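Local coordinates for glycoside hydrolase family protein (Novosphingobium sp. PP1Y, PDB 6Q2F) that acts as an alpha-L-rhamnosidase, probably cleaving terminal alpha-L-rhamnose from rhamnosylated substrates, and binds a sodium ion, at residues G567-V572 with L578-E583. Sequence-based numbering, arbitrary orientation.
Sequences GTVADV and LKVYGE. With NA (sodium ion), chain B.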
loop_
_atom_site.group_PDB
_atom_site.type_symbol
_atom_site.label_atom_id
_atom_site.label_comp_id
_atom_site.label_asym_id
_atom_site.label_seq_id
_atom_site.Cartn_x
_atom_site.Cartn_y
_atom_site.Cartn_z
ATOM N N GLY A 567 -5.583 4.066 -16.176
ATOM C CA GLY A 567 -5.166 4.498 -17.506
ATOM C C GLY A 567 -5.776 5.840 -17.904
ATOM O O GLY A 567 -5.084 6.744 -18.379
ATOM N N THR A 568 -7.083 5.995 -17.678
ATOM C CA THR A 568 -7.761 7.250 -18.014
ATOM C C THR A 568 -7.236 8.409 -17.171
ATOM O O THR A 568 -7.035 9.521 -17.676
ATOM C CB THR A 568 -9.264 7.089 -17.816
ATOM O OG1 THR A 568 -9.696 5.901 -18.481
ATOM C CG2 THR A 568 -10.014 8.280 -18.373
ATOM N N VAL A 569 -6.995 8.164 -15.883
ATOM C CA VAL A 569 -6.478 9.221 -15.019
ATOM C C VAL A 569 -5.150 9.722 -15.563
ATOM O O VAL A 569 -4.927 10.934 -15.699
ATOM C CB VAL A 569 -6.342 8.715 -13.574
ATOM C CG1 VAL A 569 -5.475 9.658 -12.790
ATOM C CG2 VAL A 569 -7.719 8.599 -12.912
ATOM N N ALA A 570 -4.272 8.785 -15.954
ATOM C CA ALA A 570 -2.968 9.175 -16.482
ATOM C C ALA A 570 -3.118 9.891 -17.813
ATOM O O ALA A 570 -2.430 10.878 -18.074
ATOM C CB ALA A 570 -2.050 7.948 -16.623
ATOM N N ASP A 571 -4.025 9.412 -18.669
ATOM C CA ASP A 571 -4.251 10.068 -19.959
ATOM C C ASP A 571 -4.696 11.510 -19.772
ATOM O O ASP A 571 -4.162 12.430 -20.396
ATOM C CB ASP A 571 -5.301 9.300 -20.765
ATOM C CG ASP A 571 -4.798 7.966 -21.260
ATOM O OD1 ASP A 571 -3.588 7.706 -21.091
ATOM O OD2 ASP A 571 -5.619 7.195 -21.816
ATOM N N VAL A 572 -5.700 11.714 -18.919
ATOM C CA VAL A 572 -6.232 13.057 -18.698
ATOM C C VAL A 572 -5.177 13.953 -18.068
ATOM O O VAL A 572 -5.022 15.112 -18.453
ATOM C CB VAL A 572 -7.502 12.993 -17.836
ATOM C CG1 VAL A 572 -7.964 14.406 -17.489
ATOM C CG2 VAL A 572 -8.584 12.224 -18.592
ATOM N N LEU A 578 0.172 17.317 -16.677
ATOM C CA LEU A 578 0.354 16.899 -15.299
ATOM C C LEU A 578 0.992 15.512 -15.249
ATOM O O LEU A 578 0.781 14.680 -16.137
ATOM C CB LEU A 578 -0.989 16.870 -14.565
ATOM C CG LEU A 578 -1.737 18.211 -14.432
ATOM C CD1 LEU A 578 -3.181 18.005 -13.963
ATOM C CD2 LEU A 578 -1.008 19.106 -13.427
ATOM N N LYS A 579 1.767 15.266 -14.192
ATOM C CA LYS A 579 2.228 13.922 -13.863
ATOM C C LYS A 579 1.299 13.296 -12.830
ATOM O O LYS A 579 0.541 13.982 -12.146
ATOM C CB LYS A 579 3.659 13.948 -13.326
ATOM C CG LYS A 579 4.663 14.607 -14.229
ATOM C CD LYS A 579 6.039 14.674 -13.565
ATOM C CE LYS A 579 6.959 15.677 -14.268
ATOM N NZ LYS A 579 6.644 17.105 -13.907
ATOM N N VAL A 580 1.363 11.972 -12.728
ATOM C CA VAL A 580 0.538 11.217 -11.781
ATOM C C VAL A 580 1.446 10.473 -10.813
ATOM O O VAL A 580 2.266 9.646 -11.239
ATOM C CB VAL A 580 -0.399 10.239 -12.493
ATOM C CG1 VAL A 580 -1.292 9.510 -11.480
ATOM C CG2 VAL A 580 -1.218 10.990 -13.476
ATOM N N TYR A 581 1.316 10.792 -9.524
ATOM C CA TYR A 581 1.741 9.919 -8.435
ATOM C C TYR A 581 0.628 8.910 -8.174
ATOM O O TYR A 581 -0.518 9.301 -7.927
ATOM C CB TYR A 581 2.004 10.716 -7.164
ATOM C CG TYR A 581 3.243 11.556 -7.172
ATOM C CD1 TYR A 581 3.255 12.802 -7.765
ATOM C CD2 TYR A 581 4.402 11.112 -6.535
ATOM C CE1 TYR A 581 4.398 13.566 -7.763
ATOM C CE2 TYR A 581 5.527 11.867 -6.499
ATOM C CZ TYR A 581 5.536 13.091 -7.109
ATOM O OH TYR A 581 6.685 13.827 -7.084
ATOM N N GLY A 582 0.954 7.623 -8.200
ATOM C CA GLY A 582 -0.117 6.638 -8.169
ATOM C C GLY A 582 0.092 5.548 -7.135
ATOM O O GLY A 582 0.961 4.685 -7.290
ATOM N N GLU A 583 -0.717 5.582 -6.083
ATOM C CA GLU A 583 -0.756 4.489 -5.131
ATOM C C GLU A 583 -1.749 3.458 -5.636
ATOM O O GLU A 583 -2.444 3.668 -6.627
ATOM C CB GLU A 583 -1.147 4.985 -3.734
ATOM C CG GLU A 583 -0.160 5.905 -3.098
ATOM C CD GLU A 583 -0.461 6.166 -1.609
ATOM O OE1 GLU A 583 -1.512 5.711 -1.105
ATOM O OE2 GLU A 583 0.367 6.826 -0.959
HETATM NA NA NA B . -2.312 5.738 1.200
#
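Val569 and Ala570 meet Val580 through methyl groups and backbone alone; the flat groups of 578-583, the Tyr581 ring and the Glu583 carboxylate, lie apart from this packing. The Tyr581 side chain packs against Ala499 and Leu501 of strand 497-502 and Ile604 and Met606 of strand 604-610, and its OH hydrogen-bonds to Glu127 and Arg674. This is the helix-to-strand packing of a (beta/alpha)8 barrel: helix 543-575 lies in the crossover connection from strand 497-502 to its parallel neighbour 579-582, and its last turns lie against the barrel wall.

Val580 is the one strand residue that turns its side chain onto the helix. Its CG1 stands anti to the backbone N (chi1 -178°), which brings CG2 anti to the carbonyl carbon and sets it against the helix backbone, 3.9 Å from Ala570 CA. Ala570 CB is 4.5 Å from the same CG2, and Val569 CG1 sits 4.4 Å from Val580 CG1, so the two methyls of one valine spread over successive helix residues. Asp603 accepts a hydrogen bond from the Val580 N.

Three residues on from Val580, Glu583 joins Asp503, Ser504, Glu586 and Glu644 around the sodium, gripping it with one carboxylate oxygen: OE1 is 2.4 Å from the ion, OE2 3.6 Å.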